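Local coordinates for hypothetical protein Atu2299 (Agrobacterium tumefaciens, PDB 2HLY) that is of unknown function but belongs to a family grouped with the papain-like (clan CA) cysteine peptidases, so a related enzymatic activity is possible though unproven, at residues A32-S35 with M36-T40; A126-S130 with I131-G135; E108-D111 with A112-V115; L7-Q10 with T11-F14; H157-A160 with M161-D164. One frame throughout, in Å; residues are numbered along the deposited sequence.

How the interactions relate
All five interactions are local, each joining residues a few positions apart, and along the chain they run in the order 4, 1, 3, 2, 5. Interaction 4 starts helix 10-24 and interaction 1 lies early in helix 31-50, their centres about 18 Å apart. Interactions 3 and 2 shape the loops on either side of strand 120-123, about 21 Å between centres. Interaction 5 lies at the N-terminal part of helix 160-172 and touches interaction 1, where Tyr37 OH is 3.7 Å from Ile162 CG1. Interactions 2 and 5 sit on opposite sides of the chain's centre, about 36 Å between centres. Interactions 4, 1 and 5 thus belong to the helical part, and the two loops adjoin the strands.

Interaction 1 (A32-S35 with M36-T40); sequences ASAS and MYFST
Ala32 offers its carbonyl oxygen to two donors at once. Met36 N reaches Ala32 O at 3.1 Å, the ordinary helical bond, and the hydroxyl of Ser35 gives a second bond, OG to Ala32 O, at 2.8 Å. The CG of Met36 also packs against this oxygen, and the chain bends only at chi3.

Ser33 follows. Its O accepts from Tyr37 N, while Tyr37 CD2 comes within 3.3 Å of Ser33 O, and the oxygen lies at the ring edge, near its plane. Its own hydroxyl turns away and bonds to Asp30 OD2.

At Ala34 the backbone bond is the straightest of the series: Phe38 N meets Ala34 O at 2.9 Å and 173°. The Phe38 ring leans back along the helix because CG stands anti to the carbonyl carbon (chi1 -79°). This brings its CD2 to 3.2 Å from Ala34 O and its CE2 to 4.4 Å from Ala34 CB; Tyr17 of helix 10-24 lies nearly parallel to the ring.

Ser35 closes the segment, its O accepting from Ser39 N at 2.9 Å. Chi1 of 78° folds OG back to Ala32 O, while Cys90 N of strand 89-94 bonds to the same OG, and the side chain touches His89. The buried hydroxyl is therefore held by helix and strand together. Papain-like peptidases set a cysteine nucleophile at the start of a helix, against a histidine on a strand; a serine beside His89 is consistent with that layout, but no catalytic role is established.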
# COMPACT_ATOMS: atom_id res chain seq x y z
N ALA A 32 3.05 -3.11 9.93
CA ALA A 32 3.91 -1.96 9.63
C ALA A 32 4.84 -2.29 8.47
O ALA A 32 4.95 -1.51 7.52
CB ALA A 32 4.70 -1.49 10.86
N SER A 33 5.50 -3.45 8.56
CA SER A 33 6.39 -3.89 7.47
C SER A 33 5.59 -4.07 6.19
O SER A 33 6.01 -3.62 5.13
CB SER A 33 7.14 -5.16 7.83
OG SER A 33 7.91 -4.94 8.99
N ALA A 34 4.43 -4.71 6.28
CA ALA A 34 3.58 -4.86 5.09
C ALA A 34 3.35 -3.50 4.41
O ALA A 34 3.48 -3.37 3.18
CB ALA A 34 2.29 -5.55 5.42
N SER A 35 3.01 -2.47 5.20
CA SER A 35 2.72 -1.15 4.60
C SER A 35 3.96 -0.57 3.93
O SER A 35 3.85 0.14 2.93
CB SER A 35 2.16 -0.16 5.65
OG SER A 35 3.21 0.35 6.46
N MET A 36 5.14 -0.88 4.49
CA MET A 36 6.39 -0.43 3.89
C MET A 36 6.60 -1.02 2.50
O MET A 36 7.08 -0.33 1.60
CB MET A 36 7.57 -0.75 4.82
CG MET A 36 7.49 0.05 6.11
SD MET A 36 8.65 -0.56 7.35
CE MET A 36 10.23 -0.10 6.60
N TYR A 37 6.24 -2.30 2.33
CA TYR A 37 6.33 -2.93 1.01
C TYR A 37 5.26 -2.42 0.06
O TYR A 37 5.55 -2.14 -1.10
CB TYR A 37 6.20 -4.45 1.13
CG TYR A 37 7.46 -5.13 1.62
CD1 TYR A 37 8.48 -5.46 0.73
CD2 TYR A 37 7.62 -5.47 2.96
CE1 TYR A 37 9.63 -6.11 1.16
CE2 TYR A 37 8.77 -6.10 3.40
CZ TYR A 37 9.77 -6.42 2.50
OH TYR A 37 10.93 -7.07 2.92
N PHE A 38 4.02 -2.33 0.52
CA PHE A 38 2.97 -1.82 -0.35
C PHE A 38 3.29 -0.43 -0.84
O PHE A 38 3.10 -0.12 -2.00
CB PHE A 38 1.59 -1.84 0.35
CG PHE A 38 0.96 -3.21 0.35
CD1 PHE A 38 0.48 -3.77 -0.83
CD2 PHE A 38 0.84 -3.94 1.53
CE1 PHE A 38 -0.10 -5.04 -0.84
CE2 PHE A 38 0.27 -5.21 1.53
CZ PHE A 38 -0.20 -5.76 0.34
N SER A 39 3.85 0.41 0.03
CA SER A 39 4.09 1.80 -0.34
C SER A 39 5.31 2.01 -1.21
O SER A 39 5.28 2.79 -2.18
CB SER A 39 4.16 2.67 0.90
OG SER A 39 2.90 2.63 1.54
N THR A 40 6.40 1.32 -0.89
CA THR A 40 7.61 1.43 -1.74
C THR A 40 7.47 0.70 -3.07
O THR A 40 7.84 1.26 -4.13
CB THR A 40 8.88 0.99 -1.02
OG1 THR A 40 8.74 -0.36 -0.61
CG2 THR A 40 9.15 1.88 0.20

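Interaction 2 (A126-S130 with I131-G135); sequences AMAAS and INDLG
A type I beta turn from Ser130 to Asp133 organises this loop, which leads from strand 120-123 toward strand 140-144. Its closing bond runs from Asp133 N to Ser130 O at 3.2 Å. The N-H points fairly straight at the oxygen, yet the donor stands well above the carbonyl plane, 66° out of it, so it does not lie on a lone pair.

The same serine adds an ST turn inside the beta turn. Ser130 OG accepts from Asn132 N at 3.0 Å; a chi1 of 74°, with the hydroxyl between backbone N and carbonyl carbon, directs OG over the peptide that follows. One residue thus accepts from two successive N-H groups of the turn, one with its side chain and one with its carbonyl.

A third bond ties the end of the turn back to the incoming arm of the loop. Asp133 holds CG anti to its own N (chi1 -176°), which sends the carboxylate toward Ala129, and OD2 receives Ala129 N at 2.9 Å through its anti lone pair. The methyl groups of Ala128 and Ala129 each lie 3.6 Å from the same Asp133 OD2, approaching the acceptor from directions roughly at right angles.

The polar bonds lie at the surface, whereas Ile131 and Leu134 face the body of the fold, meeting strand 60-65 at Ala62; Leu134 O is also bonded to Asn64 ND2. Within the loop, the apolar closure is made by Leu134 CD2, which touches Ala128 CB at 3.7 Å.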
# COMPACT_ATOMS: atom_id res chain seq x y z
N ALA A 126 -8.02 16.56 -0.39
CA ALA A 126 -9.22 16.17 0.33
C ALA A 126 -8.96 15.73 1.79
O ALA A 126 -9.90 15.40 2.53
CB ALA A 126 -9.95 15.05 -0.44
N MET A 127 -7.69 15.72 2.20
CA MET A 127 -7.35 15.27 3.56
C MET A 127 -8.08 16.03 4.66
O MET A 127 -8.22 17.26 4.61
CB MET A 127 -5.84 15.37 3.81
CG MET A 127 -5.42 14.60 5.06
SD MET A 127 -3.65 14.66 5.31
CE MET A 127 -3.43 16.23 6.13
N ALA A 128 -8.54 15.27 5.64
CA ALA A 128 -9.17 15.82 6.84
C ALA A 128 -8.18 16.61 7.72
O ALA A 128 -6.97 16.60 7.50
CB ALA A 128 -9.82 14.71 7.65
N ALA A 129 -8.71 17.31 8.73
CA ALA A 129 -7.89 18.19 9.55
C ALA A 129 -7.14 17.48 10.67
O ALA A 129 -6.14 18.00 11.18
CB ALA A 129 -8.75 19.31 10.12
N SER A 130 -7.66 16.33 11.08
CA SER A 130 -7.17 15.63 12.26
C SER A 130 -7.89 14.30 12.38
O SER A 130 -8.79 14.01 11.60
CB SER A 130 -7.50 16.44 13.52
OG SER A 130 -8.90 16.33 13.80
N ILE A 131 -7.52 13.53 13.39
CA ILE A 131 -8.15 12.23 13.62
C ILE A 131 -9.56 12.41 14.19
O ILE A 131 -10.31 11.44 14.31
CB ILE A 131 -7.30 11.32 14.54
CG1 ILE A 131 -7.12 11.93 15.94
CG2 ILE A 131 -5.94 11.03 13.91
CD1 ILE A 131 -6.55 10.91 16.94
N ASN A 132 -9.90 13.65 14.54
CA ASN A 132 -11.23 14.00 15.05
C ASN A 132 -12.16 14.57 13.98
O ASN A 132 -13.30 14.94 14.28
CB ASN A 132 -11.11 14.96 16.24
CG ASN A 132 -10.43 14.32 17.43
OD1 ASN A 132 -9.58 14.93 18.08
ND2 ASN A 132 -10.78 13.07 17.72
N ASP A 133 -11.67 14.63 12.74
CA ASP A 133 -12.40 15.20 11.60
C ASP A 133 -12.68 14.09 10.56
O ASP A 133 -12.61 14.33 9.36
CB ASP A 133 -11.58 16.35 10.98
CG ASP A 133 -12.30 17.07 9.84
OD1 ASP A 133 -13.55 17.14 9.87
OD2 ASP A 133 -11.60 17.56 8.91
N LEU A 134 -12.97 12.88 11.03
CA LEU A 134 -13.17 11.75 10.12
C LEU A 134 -14.62 11.29 10.12
O LEU A 134 -14.95 10.13 10.40
CB LEU A 134 -12.23 10.59 10.48
CG LEU A 134 -10.74 10.96 10.50
CD1 LEU A 134 -9.96 9.80 11.12
CD2 LEU A 134 -10.23 11.32 9.12
N GLY A 135 -15.51 12.23 9.81
CA GLY A 135 -16.93 11.98 9.99
C GLY A 135 -17.61 11.26 8.85
O GLY A 135 -18.75 10.82 9.00

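Interaction 3 (E108-D111 with A112-V115); sequences EGTD and ALAV
One water is shared by Thr110 and Val115 across a short 3-10 turn: it accepts from Val115 N at 2.8 Å and also bonds to Thr110 OG1, with a weak further link to Asp111 O. Thr110 OG1 has a protein partner too, Phe106 O, so the hydroxyl joins the turn to the chain just before it.

Two consecutive backbone bonds, each spanning three residues, define the turn. Leu113 N meets Thr110 O at 2.8 Å, tilted 27° from the carbonyl plane. Ala114 N meets Asp111 O at 3.0 Å, but from above that carbonyl, 43° out of plane.

Asp111 has a positive phi (36°), and its side chain curls round to its successor: OD2 takes Ala112 N at 2.6 Å on the anti side of the carboxylate, with the donor tilted clearly out of the carboxylate plane. This gives the N-H of Ala112 a side-chain acceptor.

The apolar half is made by Thr110, whose side chain crosses those of Leu113 and Val115 at about right angles. Thr110 CB lies 4.0 Å from Leu113 CD1 and likewise 4.0 Å from Val115 CG2.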
# COMPACT_ATOMS: atom_id res chain seq x y z
N GLU A 108 -7.66 -7.68 7.67
CA GLU A 108 -6.86 -8.48 8.59
C GLU A 108 -6.50 -7.63 9.79
O GLU A 108 -6.08 -6.48 9.65
CB GLU A 108 -5.58 -8.96 7.92
CG GLU A 108 -5.80 -9.70 6.62
CD GLU A 108 -4.50 -10.23 6.04
OE1 GLU A 108 -3.68 -10.79 6.81
OE2 GLU A 108 -4.30 -10.10 4.81
N GLY A 109 -6.68 -8.20 10.97
CA GLY A 109 -6.28 -7.53 12.20
C GLY A 109 -7.31 -6.54 12.73
O GLY A 109 -7.06 -5.86 13.72
N THR A 110 -8.48 -6.48 12.11
CA THR A 110 -9.46 -5.47 12.52
C THR A 110 -10.70 -6.08 13.17
O THR A 110 -11.56 -5.35 13.68
CB THR A 110 -9.82 -4.51 11.36
OG1 THR A 110 -10.16 -5.29 10.20
CG2 THR A 110 -8.62 -3.62 11.04
N ASP A 111 -10.75 -7.41 13.19
CA ASP A 111 -11.75 -8.21 13.92
C ASP A 111 -13.15 -7.57 13.92
O ASP A 111 -13.81 -7.53 12.88
CB ASP A 111 -11.24 -8.59 15.33
CG ASP A 111 -10.79 -7.39 16.16
OD1 ASP A 111 -9.58 -7.09 16.19
OD2 ASP A 111 -11.66 -6.73 16.79
N ALA A 112 -13.58 -7.04 15.07
CA ALA A 112 -14.90 -6.44 15.26
C ALA A 112 -15.26 -5.34 14.26
O ALA A 112 -16.45 -5.14 13.97
CB ALA A 112 -15.02 -5.89 16.68
N LEU A 113 -14.26 -4.61 13.77
CA LEU A 113 -14.48 -3.51 12.83
C LEU A 113 -15.01 -3.99 11.48
O LEU A 113 -15.64 -3.22 10.77
CB LEU A 113 -13.20 -2.68 12.63
CG LEU A 113 -12.47 -2.03 13.82
CD1 LEU A 113 -11.22 -1.30 13.36
CD2 LEU A 113 -13.36 -1.09 14.61
N ALA A 114 -14.73 -5.25 11.14
CA ALA A 114 -15.28 -5.88 9.93
C ALA A 114 -15.05 -4.95 8.74
O ALA A 114 -16.00 -4.52 8.07
CB ALA A 114 -16.77 -6.18 10.10
N VAL A 115 -13.79 -4.59 8.52
CA VAL A 115 -13.45 -3.67 7.44
C VAL A 115 -13.45 -4.41 6.11
O VAL A 115 -12.74 -5.41 5.96
CB VAL A 115 -12.07 -3.02 7.69
CG1 VAL A 115 -11.69 -2.11 6.52
CG2 VAL A 115 -12.11 -2.24 8.99
O HOH W 1 -12.34 -6.56 9.91

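Interaction 4 (L7-Q10 with T11-F14); sequences LIKQ and TDYF
Lys9 O and Gln10 O take the first regular bonds of helix 10-24. Tyr13 N reaches Lys9 O at 2.9 Å, and Asp12 N adds a weak bond to the same oxygen, its N-H angle only 121°. Phe14 N bonds to Gln10 O at 3.0 Å.

Around these bonds the side chains pair off. With CG opposite its backbone N (chi1 177°), Gln10 runs beside Phe14 in the same direction. The extended glutamine passes one corner of the ring: Gln10 CG and NE2 both approach Phe14 CE2 to 3.5 Å, while amide and ring planes stand 70° apart, so the two are not stacked flat. Two residues before Gln10, Ile8 CD1 touches Tyr13 CB at 3.6 Å and lies near the plane of the tyrosine ring, by its edge.

Lys9 and Asp12 are likewise side by side, but their charged ends, NZ and OD2, stay 4.9 Å apart. One water bridges Lys9 NZ to Asp12 OD2; a second links the backbone Lys9 N to the same OD2. Each donates to Asp12 OD2 at 2.6 Å.

The outer shell fixes what the inner one uses. Asp12 OD1 is bonded to Ser176 N, and Tyr13 OH to Asp100 O and Phe120 N, which sets the tyrosine against strands 97-100 and 120-123.

Lys9 occupies the N-cap position and Asp12 stands three residues on. In a capping box, the acidic side chain at that place bonds the N-cap N-H directly; here the box is not formed, and a water replaces its one possible half, from Asp12 OD2 to Lys9 N, at the start of helix 10-24.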
# COMPACT_ATOMS: atom_id res chain seq x y z
N LEU A 7 -5.39 8.91 -10.94
CA LEU A 7 -4.04 8.60 -11.39
C LEU A 7 -3.97 7.20 -11.98
O LEU A 7 -3.34 6.98 -13.02
CB LEU A 7 -3.03 8.73 -10.25
CG LEU A 7 -1.60 8.29 -10.59
CD1 LEU A 7 -0.99 9.12 -11.73
CD2 LEU A 7 -0.70 8.28 -9.36
N ILE A 8 -4.60 6.25 -11.30
CA ILE A 8 -4.65 4.88 -11.79
C ILE A 8 -6.06 4.35 -11.77
O ILE A 8 -6.84 4.64 -10.84
CB ILE A 8 -3.69 3.94 -11.03
CG1 ILE A 8 -4.04 3.89 -9.56
CG2 ILE A 8 -2.24 4.42 -11.16
CD1 ILE A 8 -3.22 2.79 -8.79
N LYS A 9 -6.42 3.62 -12.83
CA LYS A 9 -7.73 2.99 -12.88
C LYS A 9 -7.91 2.03 -11.70
O LYS A 9 -6.94 1.39 -11.26
CB LYS A 9 -7.91 2.22 -14.20
CG LYS A 9 -8.04 3.08 -15.42
CD LYS A 9 -8.37 2.19 -16.59
CE LYS A 9 -8.12 2.87 -17.91
NZ LYS A 9 -8.12 1.80 -18.95
N GLN A 10 -9.14 1.91 -11.21
CA GLN A 10 -9.43 1.00 -10.09
C GLN A 10 -8.91 -0.41 -10.37
O GLN A 10 -8.27 -1.05 -9.52
CB GLN A 10 -10.93 0.98 -9.76
CG GLN A 10 -11.26 0.00 -8.65
CD GLN A 10 -12.71 0.02 -8.23
OE1 GLN A 10 -13.21 1.04 -7.74
NE2 GLN A 10 -13.38 -1.11 -8.39
N THR A 11 -9.16 -0.91 -11.57
CA THR A 11 -8.77 -2.27 -11.87
C THR A 11 -7.25 -2.44 -11.80
O THR A 11 -6.76 -3.48 -11.35
CB THR A 11 -9.37 -2.76 -13.21
OG1 THR A 11 -9.29 -4.19 -13.27
CG2 THR A 11 -8.67 -2.10 -14.41
N ASP A 12 -6.52 -1.40 -12.20
CA ASP A 12 -5.05 -1.43 -12.19
C ASP A 12 -4.50 -1.27 -10.77
O ASP A 12 -3.48 -1.87 -10.40
CB ASP A 12 -4.51 -0.37 -13.15
CG ASP A 12 -4.78 -0.72 -14.61
OD1 ASP A 12 -4.73 -1.93 -14.94
OD2 ASP A 12 -5.05 0.19 -15.42
N TYR A 13 -5.19 -0.47 -9.96
CA TYR A 13 -4.87 -0.40 -8.54
C TYR A 13 -4.94 -1.80 -7.93
O TYR A 13 -4.06 -2.22 -7.19
CB TYR A 13 -5.85 0.53 -7.84
CG TYR A 13 -5.80 0.48 -6.32
CD1 TYR A 13 -5.09 1.44 -5.58
CD2 TYR A 13 -6.51 -0.49 -5.62
CE1 TYR A 13 -5.07 1.41 -4.18
CE2 TYR A 13 -6.49 -0.54 -4.23
CZ TYR A 13 -5.79 0.42 -3.52
OH TYR A 13 -5.84 0.36 -2.14
N PHE A 14 -6.02 -2.54 -8.23
CA PHE A 14 -6.12 -3.89 -7.71
C PHE A 14 -5.04 -4.82 -8.26
O PHE A 14 -4.55 -5.67 -7.53
CB PHE A 14 -7.53 -4.46 -7.94
CG PHE A 14 -8.59 -3.85 -7.06
CD1 PHE A 14 -8.36 -3.66 -5.69
CD2 PHE A 14 -9.83 -3.48 -7.59
CE1 PHE A 14 -9.36 -3.11 -4.87
CE2 PHE A 14 -10.82 -2.94 -6.77
CZ PHE A 14 -10.58 -2.75 -5.42
O HOH W 2 -4.41 2.62 -14.79
O HOH W 3 -5.70 0.05 -17.95

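Interaction 5 (H157-A160 with M161-D164)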
# COMPACT_ATOMS: atom_id res chain seq x y z
N HIS A 157 18.40 -0.89 2.19
CA HIS A 157 19.41 -0.87 1.11
C HIS A 157 20.42 -2.03 1.22
O HIS A 157 20.99 -2.45 0.20
CB HIS A 157 20.16 0.47 1.08
CG HIS A 157 21.03 0.70 2.27
ND1 HIS A 157 22.40 0.51 2.24
CD2 HIS A 157 20.74 1.11 3.53
CE1 HIS A 157 22.90 0.78 3.43
NE2 HIS A 157 21.92 1.15 4.23
N LYS A 158 20.63 -2.54 2.43
CA LYS A 158 21.55 -3.67 2.69
C LYS A 158 20.95 -5.03 2.35
O LYS A 158 21.63 -6.06 2.47
CB LYS A 158 21.92 -3.75 4.17
CG LYS A 158 22.48 -2.51 4.82
CD LYS A 158 22.73 -2.84 6.28
CE LYS A 158 22.74 -1.62 7.16
NZ LYS A 158 22.68 -2.03 8.60
N GLN A 159 19.68 -5.04 1.99
CA GLN A 159 18.97 -6.29 1.79
C GLN A 159 18.65 -6.43 0.30
O GLN A 159 17.63 -5.95 -0.18
CB GLN A 159 17.70 -6.34 2.64
CG GLN A 159 17.96 -6.13 4.13
CD GLN A 159 16.68 -5.95 4.93
OE1 GLN A 159 15.77 -6.78 4.87
NE2 GLN A 159 16.62 -4.87 5.70
N ALA A 160 19.54 -7.11 -0.41
CA ALA A 160 19.45 -7.23 -1.87
C ALA A 160 18.14 -7.84 -2.35
O ALA A 160 17.64 -7.49 -3.43
CB ALA A 160 20.64 -8.03 -2.42
N MET A 161 17.58 -8.75 -1.54
CA MET A 161 16.33 -9.44 -1.87
C MET A 161 15.15 -8.47 -2.08
O MET A 161 14.28 -8.72 -2.91
CB MET A 161 15.99 -10.49 -0.80
CG MET A 161 14.52 -10.90 -0.72
SD MET A 161 13.66 -9.95 0.58
CE MET A 161 12.12 -9.52 -0.20
N ILE A 162 15.13 -7.38 -1.33
CA ILE A 162 14.05 -6.39 -1.44
C ILE A 162 14.03 -5.74 -2.83
O ILE A 162 12.97 -5.71 -3.49
CB ILE A 162 14.14 -5.32 -0.33
CG1 ILE A 162 14.00 -6.01 1.04
CG2 ILE A 162 13.06 -4.26 -0.53
CD1 ILE A 162 14.11 -5.09 2.25
N GLY A 163 15.18 -5.24 -3.27
CA GLY A 163 15.29 -4.67 -4.62
C GLY A 163 14.96 -5.71 -5.69
O GLY A 163 14.32 -5.40 -6.70
N ASP A 164 15.38 -6.95 -5.47
CA ASP A 164 15.05 -8.03 -6.40
C ASP A 164 13.54 -8.21 -6.51
O ASP A 164 13.02 -8.35 -7.61
CB ASP A 164 15.68 -9.35 -5.97
CG ASP A 164 17.18 -9.39 -6.18
OD1 ASP A 164 17.74 -8.46 -6.82
OD2 ASP A 164 17.79 -10.38 -5.69
O HOH W 4 17.02 -3.74 -1.03
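Two flat groups meet the other segment broadside. The carboxylate of Asp164 presents one face to Ala160 O, which sits over its carbon: CG is the nearest atom, 3.4 Å from that oxygen, with OD1 at 3.5 Å and OD2 at 3.7 Å from it. Because nearly all of the CG separation is height above the carboxylate plane, the oxygen stands almost directly over CG. The amide of Gln159 has Ile162 CD1 above its plane, 3.8 Å from Gln159 CD and 3.5 Å from Gln159 OE1.

The backbone bonds explain how each group reaches its partner. Asp164 N bonds to Ala160 O at 3.1 Å in the carbonyl plane, and chi1 of -73° swings the carboxylate back beside its own N, toward the same oxygen. Ile162 N bonds to Gln159 O at 3.1 Å with the donor 46° out of the carbonyl plane. The two side chains involved, Gln159 and Ile162, run obliquely past one another, and Ile162 CB also packs on Gln159 O.

Ends of the polar chains lead outward: Gln159 NE2 bonds to Asp155 O, and Asp164 OD2 forms a salt bridge with Arg189 NE. Ile162 instead is buried against Tyr37 and Phe41 of helix 31-50 and against Trp156.

A carboxylate in the N-terminal part of helix 160-172 would be favoured by the helix dipole, and Arg189 probably offsets the cost of setting it so near a carbonyl oxygen. The contact thus joins an apolar side, packed on helix 31-50, to a charged side on the surface.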